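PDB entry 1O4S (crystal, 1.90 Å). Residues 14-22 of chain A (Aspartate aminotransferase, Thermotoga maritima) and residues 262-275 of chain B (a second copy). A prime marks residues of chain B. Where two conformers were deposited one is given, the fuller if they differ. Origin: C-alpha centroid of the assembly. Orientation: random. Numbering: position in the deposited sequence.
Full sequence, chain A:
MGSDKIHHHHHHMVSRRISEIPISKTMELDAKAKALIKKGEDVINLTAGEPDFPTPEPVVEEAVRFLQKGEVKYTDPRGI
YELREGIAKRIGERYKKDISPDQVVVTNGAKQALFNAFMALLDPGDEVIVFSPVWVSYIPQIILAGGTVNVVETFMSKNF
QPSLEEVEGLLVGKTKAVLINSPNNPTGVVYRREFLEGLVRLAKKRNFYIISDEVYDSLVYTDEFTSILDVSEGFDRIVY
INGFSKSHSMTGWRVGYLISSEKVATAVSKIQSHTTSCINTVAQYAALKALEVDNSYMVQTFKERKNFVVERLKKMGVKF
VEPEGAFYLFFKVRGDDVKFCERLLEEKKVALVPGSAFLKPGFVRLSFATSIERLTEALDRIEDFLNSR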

ATOM      1  N   VAL A  14      -6.234  12.321 -16.773  1.00 41.95           N
ATOM      2  CA  VAL A  14      -5.372  11.136 -16.373  1.00 42.78           C
ATOM      3  C   VAL A  14      -3.867  11.422 -16.574  1.00 42.24           C
ATOM      4  O   VAL A  14      -3.433  11.760 -17.654  1.00 42.05           O
ATOM      5  CB  VAL A  14      -5.817   9.784 -17.077  1.00 42.89           C
ATOM      6  CG1 VAL A  14      -4.723   8.702 -17.021  1.00 43.21           C
ATOM      7  CG2 VAL A  14      -7.101   9.230 -16.439  1.00 43.42           C
ATOM      8  N   SER A  15      -3.078  11.249 -15.528  1.00 42.18           N
ATOM      9  CA  SER A  15      -1.674  11.607 -15.561  1.00 42.47           C
ATOM     10  C   SER A  15      -0.851  10.893 -16.645  1.00 43.01           C
ATOM     11  O   SER A  15      -1.072   9.713 -16.984  1.00 41.53           O
ATOM     12  CB  SER A  15      -1.034  11.427 -14.187  1.00 41.96           C
ATOM     13  OG  SER A  15      -0.956  10.077 -13.865  1.00 42.84           O
ATOM     14  N   ARG A  16       0.101  11.660 -17.186  1.00 44.08           N
ATOM     15  CA  ARG A  16       1.018  11.207 -18.232  1.00 45.02           C
ATOM     16  C   ARG A  16       1.773   9.965 -17.837  1.00 44.40           C
ATOM     17  O   ARG A  16       1.909   9.087 -18.652  1.00 44.86           O
ATOM     18  CB  ARG A  16       2.027  12.309 -18.608  1.00 45.51           C
ATOM     19  CG  ARG A  16       1.496  13.320 -19.607  1.00 48.32           C
ATOM     20  CD  ARG A  16       2.537  14.375 -20.022  1.00 52.59           C
ATOM     21  NE  ARG A  16       2.288  15.689 -19.410  1.00 55.85           N
ATOM     22  CZ  ARG A  16       2.956  16.221 -18.370  1.00 56.42           C
ATOM     23  NH1 ARG A  16       3.965  15.577 -17.768  1.00 54.98           N
ATOM     24  NH2 ARG A  16       2.596  17.431 -17.936  1.00 56.66           N
ATOM     25  N   ARG A  17       2.272   9.907 -16.608  1.00 44.30           N
ATOM     26  CA  ARG A  17       3.002   8.727 -16.106  1.00 45.35           C
ATOM     27  C   ARG A  17       2.280   7.374 -16.255  1.00 45.32           C
ATOM     28  O   ARG A  17       2.925   6.362 -16.465  1.00 45.28           O
ATOM     29  CB  ARG A  17       3.360   8.918 -14.639  1.00 45.31           C
ATOM     30  CG  ARG A  17       2.182   9.416 -13.847  1.00 48.00           C
ATOM     31  CD  ARG A  17       2.119   8.990 -12.444  1.00 48.05           C
ATOM     32  NE  ARG A  17       3.012   9.745 -11.591  1.00 49.13           N
ATOM     33  CZ  ARG A  17       2.685  10.831 -10.899  1.00 51.24           C
ATOM     34  NH1 ARG A  17       1.474  11.378 -10.939  1.00 49.15           N
ATOM     35  NH2 ARG A  17       3.618  11.383 -10.134  1.00 55.64           N
ATOM     36  N   ILE A  18       0.954   7.359 -16.162  1.00 45.82           N
ATOM     37  CA  ILE A  18       0.181   6.131 -16.358  1.00 46.34           C
ATOM     38  C   ILE A  18       0.351   5.613 -17.805  1.00 46.50           C
ATOM     39  O   ILE A  18       0.507   4.402 -17.998  1.00 45.54           O
ATOM     40  CB  ILE A  18      -1.331   6.334 -15.975  1.00 46.16           C
ATOM     41  CG1 ILE A  18      -1.590   6.052 -14.496  1.00 47.74           C
ATOM     42  CG2 ILE A  18      -2.230   5.347 -16.722  1.00 47.23           C
ATOM     43  CD1 ILE A  18      -0.700   6.760 -13.563  1.00 49.36           C
ATOM     44  N   SER A  19       0.301   6.518 -18.796  1.00 47.23           N
ATOM     45  CA  SER A  19       0.624   6.188 -20.210  1.00 48.52           C
ATOM     46  C   SER A  19       2.076   5.813 -20.456  1.00 48.63           C
ATOM     47  O   SER A  19       2.385   5.165 -21.453  1.00 48.28           O
ATOM     48  CB  SER A  19       0.334   7.357 -21.136  1.00 48.73           C
ATOM     49  OG  SER A  19      -1.063   7.574 -21.185  1.00 52.56           O
ATOM     50  N   GLU A  20       2.976   6.254 -19.578  1.00 48.88           N
ATOM     51  CA  GLU A  20       4.375   5.889 -19.715  1.00 49.36           C
ATOM     52  C   GLU A  20       4.591   4.455 -19.269  1.00 48.80           C
ATOM     53  O   GLU A  20       5.576   3.856 -19.661  1.00 48.33           O
ATOM     54  CB  GLU A  20       5.287   6.866 -18.971  1.00 50.07           C
ATOM     55  CG  GLU A  20       5.481   8.189 -19.726  1.00 52.96           C
ATOM     56  CD  GLU A  20       5.878   9.367 -18.831  1.00 58.28           C
ATOM     57  OE1 GLU A  20       5.722  10.537 -19.289  1.00 63.51           O
ATOM     58  OE2 GLU A  20       6.317   9.158 -17.664  1.00 60.62           O
ATOM     59  N   ILE A  21       3.669   3.903 -18.476  1.00 48.95           N
ATOM     60  CA  ILE A  21       3.806   2.515 -18.001  1.00 49.44           C
ATOM     61  C   ILE A  21       3.752   1.580 -19.213  1.00 49.56           C
ATOM     62  O   ILE A  21       2.874   1.713 -20.064  1.00 50.04           O
ATOM     63  CB  ILE A  21       2.736   2.138 -16.951  1.00 49.54           C
ATOM     64  CG1 ILE A  21       2.970   2.923 -15.648  1.00 50.43           C
ATOM     65  CG2 ILE A  21       2.816   0.653 -16.613  1.00 50.00           C
ATOM     66  CD1 ILE A  21       1.824   2.813 -14.677  1.00 51.26           C
ATOM     67  N   PRO A  22       4.719   0.665 -19.330  1.00 50.08           N
ATOM     68  CA  PRO A  22       4.723  -0.257 -20.473  1.00 50.07           C
ATOM     69  C   PRO A  22       3.434  -1.108 -20.508  1.00 50.07           C
ATOM     70  O   PRO A  22       2.950  -1.530 -19.443  1.00 49.09           O
ATOM     71  CB  PRO A  22       5.973  -1.134 -20.237  1.00 50.04           C
ATOM     72  CG  PRO A  22       6.756  -0.484 -19.158  1.00 49.55           C
ATOM     73  CD  PRO A  22       5.870   0.446 -18.424  1.00 49.45           C
TER
ATOM     74  N   GLU B 262     -14.942   4.429 -15.599  1.00 33.92           N
ATOM     75  CA  GLU B 262     -14.161   3.236 -15.914  1.00 35.48           C
ATOM     76  C   GLU B 262     -12.751   3.636 -16.330  1.00 35.48           C
ATOM     77  O   GLU B 262     -11.800   2.920 -16.021  1.00 36.07           O
ATOM     78  CB  GLU B 262     -14.854   2.344 -16.957  1.00 36.14           C
ATOM     79  CG  GLU B 262     -16.064   1.621 -16.341  1.00 41.04           C
ATOM     80  CD  GLU B 262     -16.915   0.790 -17.311  1.00 47.43           C
ATOM     81  OE1 GLU B 262     -18.104   0.507 -16.961  1.00 47.74           O
ATOM     82  OE2 GLU B 262     -16.405   0.433 -18.422  1.00 52.78           O
ATOM     83  N   LYS B 263     -12.622   4.796 -16.975  1.00 35.44           N
ATOM     84  CA  LYS B 263     -11.329   5.336 -17.375  1.00 35.86           C
ATOM     85  C   LYS B 263     -10.432   5.596 -16.155  1.00 34.82           C
ATOM     86  O   LYS B 263      -9.301   5.121 -16.115  1.00 35.09           O
ATOM     87  CB  LYS B 263     -11.529   6.623 -18.190  1.00 36.93           C
ATOM     88  CG  LYS B 263     -10.242   7.349 -18.588  1.00 40.22           C
ATOM     89  CD  LYS B 263     -10.476   8.466 -19.622  1.00 44.66           C
ATOM     90  CE  LYS B 263      -9.246   9.404 -19.700  1.00 47.07           C
ATOM     91  NZ  LYS B 263      -9.457  10.538 -20.671  1.00 47.98           N
ATOM     92  N   VAL B 264     -10.951   6.319 -15.162  1.00 33.10           N
ATOM     93  CA  VAL B 264     -10.184   6.648 -13.970  1.00 32.12           C
ATOM     94  C   VAL B 264      -9.904   5.418 -13.102  1.00 31.55           C
ATOM     95  O   VAL B 264      -8.816   5.283 -12.566  1.00 31.60           O
ATOM     96  CB  VAL B 264     -10.877   7.704 -13.147  1.00 31.79           C
ATOM     97  CG1 VAL B 264     -10.184   7.912 -11.811  1.00 31.42           C
ATOM     98  CG2 VAL B 264     -10.922   8.997 -13.932  1.00 34.17           C
ATOM     99  N   ALA B 265     -10.889   4.537 -12.988  1.00 29.91           N
ATOM    100  CA  ALA B 265     -10.751   3.281 -12.282  1.00 30.03           C
ATOM    101  C   ALA B 265      -9.649   2.415 -12.885  1.00 29.97           C
ATOM    102  O   ALA B 265      -8.915   1.768 -12.177  1.00 29.75           O
ATOM    103  CB  ALA B 265     -12.061   2.526 -12.272  1.00 29.60           C
ATOM    104  N   THR B 266      -9.533   2.436 -14.190  1.00 30.26           N
ATOM    105  CA  THR B 266      -8.521   1.672 -14.878  1.00 30.92           C
ATOM    106  C   THR B 266      -7.119   2.223 -14.571  1.00 30.68           C
ATOM    107  O   THR B 266      -6.186   1.471 -14.328  1.00 30.39           O
ATOM    108  CB  THR B 266      -8.820   1.720 -16.364  1.00 31.16           C
ATOM    109  OG1 THR B 266      -9.814   0.742 -16.643  1.00 32.61           O
ATOM    110  CG2 THR B 266      -7.613   1.254 -17.225  1.00 33.19           C
ATOM    111  N   ALA B 267      -6.992   3.544 -14.606  1.00 30.37           N
ATOM    112  CA  ALA B 267      -5.757   4.193 -14.233  1.00 30.36           C
ATOM    113  C   ALA B 267      -5.423   3.881 -12.763  1.00 30.54           C
ATOM    114  O   ALA B 267      -4.301   3.493 -12.436  1.00 29.95           O
ATOM    115  CB  ALA B 267      -5.867   5.713 -14.465  1.00 30.21           C
ATOM    116  N   VAL B 268      -6.406   4.044 -11.889  1.00 30.63           N
ATOM    117  CA  VAL B 268      -6.212   3.809 -10.466  1.00 30.95           C
ATOM    118  C   VAL B 268      -5.806   2.375 -10.196  1.00 31.27           C
ATOM    119  O   VAL B 268      -4.937   2.127  -9.365  1.00 33.09           O
ATOM    120  CB  VAL B 268      -7.453   4.255  -9.658  1.00 31.06           C
ATOM    121  CG1 VAL B 268      -7.473   3.636  -8.277  1.00 31.45           C
ATOM    122  CG2 VAL B 268      -7.524   5.772  -9.596  1.00 30.57           C
ATOM    123  N   SER B 269      -6.345   1.449 -10.976  1.00 31.05           N
ATOM    124  CA  SER B 269      -6.075   0.030 -10.861  1.00 30.31           C
ATOM    125  C   SER B 269      -4.621  -0.314 -11.247  1.00 30.35           C
ATOM    126  O   SER B 269      -3.994  -1.186 -10.657  1.00 29.39           O
ATOM    127  CB  SER B 269      -7.164  -0.766 -11.638  1.00 30.11           C
ATOM    128  OG  SER B 269      -8.359  -0.309 -11.044  0.50 31.02           O
ATOM    129  N   LYS B 270      -4.087   0.398 -12.226  1.00 31.14           N
ATOM    130  CA  LYS B 270      -2.690   0.290 -12.592  1.00 31.71           C
ATOM    131  C   LYS B 270      -1.788   0.746 -11.454  1.00 30.88           C
ATOM    132  O   LYS B 270      -0.878   0.054 -11.136  1.00 31.43           O
ATOM    133  CB  LYS B 270      -2.397   1.097 -13.860  1.00 31.54           C
ATOM    134  CG  LYS B 270      -2.988   0.492 -15.108  1.00 31.72           C
ATOM    135  CD  LYS B 270      -2.741   1.408 -16.314  1.00 32.95           C
ATOM    136  CE  LYS B 270      -3.494   0.918 -17.551  1.00 34.05           C
ATOM    137  NZ  LYS B 270      -3.855   2.043 -18.478  1.00 35.76           N
ATOM    138  N   ILE B 271      -2.081   1.882 -10.825  1.00 31.47           N
ATOM    139  CA  ILE B 271      -1.332   2.324  -9.657  1.00 31.79           C
ATOM    140  C   ILE B 271      -1.344   1.221  -8.569  1.00 31.07           C
ATOM    141  O   ILE B 271      -0.301   0.866  -8.031  1.00 29.63           O
ATOM    142  CB  ILE B 271      -1.883   3.654  -9.034  1.00 31.94           C
ATOM    143  CG1 ILE B 271      -2.026   4.799 -10.060  1.00 34.39           C
ATOM    144  CG2 ILE B 271      -0.948   4.128  -7.892  1.00 31.95           C
ATOM    145  CD1 ILE B 271      -0.754   5.165 -10.716  1.00 36.28           C
ATOM    146  N   GLN B 272      -2.542   0.719  -8.252  1.00 30.53           N
ATOM    147  CA  GLN B 272      -2.755  -0.257  -7.182  1.00 31.04           C
ATOM    148  C   GLN B 272      -1.921  -1.470  -7.466  1.00 30.34           C
ATOM    149  O   GLN B 272      -1.212  -1.976  -6.604  1.00 30.25           O
ATOM    150  CB  GLN B 272      -4.250  -0.646  -7.079  1.00 31.58           C
ATOM    151  CG  GLN B 272      -4.613  -1.611  -5.919  1.00 31.61           C
ATOM    152  CD  GLN B 272      -4.513  -0.985  -4.552  1.00 31.60           C
ATOM    153  OE1 GLN B 272      -4.696   0.204  -4.402  1.00 33.22           O
ATOM    154  NE2 GLN B 272      -4.275  -1.800  -3.548  1.00 29.07           N
ATOM    155  N   SER B 273      -1.966  -1.889  -8.723  1.00 29.70           N
ATOM    156  CA  SER B 273      -1.339  -3.113  -9.139  1.00 30.60           C
ATOM    157  C   SER B 273       0.200  -3.068  -8.989  1.00 31.18           C
ATOM    158  O   SER B 273       0.822  -4.053  -8.549  1.00 31.49           O
ATOM    159  CB  SER B 273      -1.717  -3.408 -10.593  1.00 30.30           C
ATOM    160  OG  SER B 273      -1.020  -4.520 -11.051  1.00 32.98           O
ATOM    161  N   HIS B 274       0.813  -1.947  -9.370  1.00 30.48           N
ATOM    162  CA  HIS B 274       2.257  -1.877  -9.383  1.00 30.16           C
ATOM    163  C   HIS B 274       2.852  -1.463  -8.042  1.00 29.87           C
ATOM    164  O   HIS B 274       4.047  -1.664  -7.832  1.00 29.45           O
ATOM    165  CB  HIS B 274       2.725  -0.942 -10.490  1.00 31.02           C
ATOM    166  CG  HIS B 274       2.367  -1.428 -11.855  1.00 30.71           C
ATOM    167  ND1 HIS B 274       2.796  -2.647 -12.333  1.00 31.56           N
ATOM    168  CD2 HIS B 274       1.608  -0.879 -12.833  1.00 31.32           C
ATOM    169  CE1 HIS B 274       2.316  -2.833 -13.549  1.00 32.38           C
ATOM    170  NE2 HIS B 274       1.576  -1.782 -13.866  1.00 33.34           N
ATOM    171  N   THR B 275       2.032  -0.888  -7.163  1.00 29.81           N
ATOM    172  CA  THR B 275       2.527  -0.357  -5.896  1.00 29.64           C
ATOM    173  C   THR B 275       2.453  -1.375  -4.753  1.00 29.51           C
ATOM    174  O   THR B 275       3.463  -1.660  -4.143  1.00 30.91           O
ATOM    175  CB  THR B 275       1.839   0.966  -5.489  1.00 29.51           C
ATOM    176  OG1 THR B 275       0.415   0.820  -5.468  1.00 30.48           O
ATOM    177  CG2 THR B 275       2.154   2.095  -6.508  1.00 30.16           C
TER

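Contact between residues 14-22 of chain A and the helix 262-275 of chain B in the aspartate aminotransferase of Thermotoga maritima. The chain A segment makes a short, weakly bonded helical turn at about 16-20, whose axis runs at 64° to that of the chain B helix, with a closest approach of 10.5 Å. No hydrogen bond crosses between the stretches; the 391 Å² buried here, both sides summed, is covered by side-chain packing. Val14, Ile18 and Ile21 all direct CA-to-CB toward the partner and meet Lys263′, Ala267′, Lys270′, Ile271′ and His274′. Lys263′, Ala267′, Lys270′ and His274′ are spaced three or four apart, and Ile271′, four on from Ala267′, lies next to Lys270′; the five fall on one side of the helix.

Ile18 lies at the centre and buries the most surface. Its backbone comes close where the partner side chain is small: the CA atoms of Ile18 and Ala267′ are 6.6 Å apart, and Ile18 CG1 lies 4.3 Å from Ala267′ CB. With chi1 at -89°, well off the ideal m value, and chi2 p at 51°, its two branches diverge. Ile18 CD1 reaches Ile271′ CD1 at 3.3 Å, a tight approach for two methyl groups, while Ile18 CG2 rests 4.0 Å from Lys270′ CD. Ile271′ meets it by conformation rather than by CB direction: its CA-to-CB bond points sideways, but chi1 m (-53°) and chi2 m (-59°) bring CD1 back to the contact.

Val14, with chi1 t (163°), sets both methyls against Ala267′: Val14 CG1 lies 4.1 Å and Val14 CG2 4.2 Å from Ala267′ CB, so this one methyl of alanine is approached by both Val14 and Ile18. Val14 CG2 also lies 3.9 Å from Lys263′ CE. Lys263′ starts sideways, yet its four chi angles are all t, and the extended chain carries its methylenes past Val14, which it meets through carbon. Lys270′ points toward chain A from the start and, after chi1 m (-71°), continues t, t, t, so that it runs alongside Ile18, with Lys270′ CD 4.0 Å and Lys270′ NZ 4.1 Å from Ile18 CG2.

Ile21 follows the helical turn, and its amide is bonded to Ile18 O (3.2 Å from Ile21 N). With chi1 m (-68°) and chi2 t (169°), it places Ile21 CG2 3.9 Å from His274′ NE2, approaching the ring obliquely. His274′, chi1 m (-64°) and chi2 -59°, points toward chain A.

Some of the polar side chains outside the contact are bonded within their own helix and others elsewhere. Ser269′ OG, at chi1 m (-56°), folds back to donate to Ala265′ O at a very short 2.4 Å; Ser269′ was deposited in two conformers, one of which is given. Thr275′ OG1, at chi1 p (54°), donates to Ile271′ O at 2.7 Å. Ser15 OG and the Arg17 NH1 and NH2 atoms are hydrogen-bonded elsewhere in the structure. Arg16, Ser19 and Glu20 are exposed and make no contact with the chain B helix.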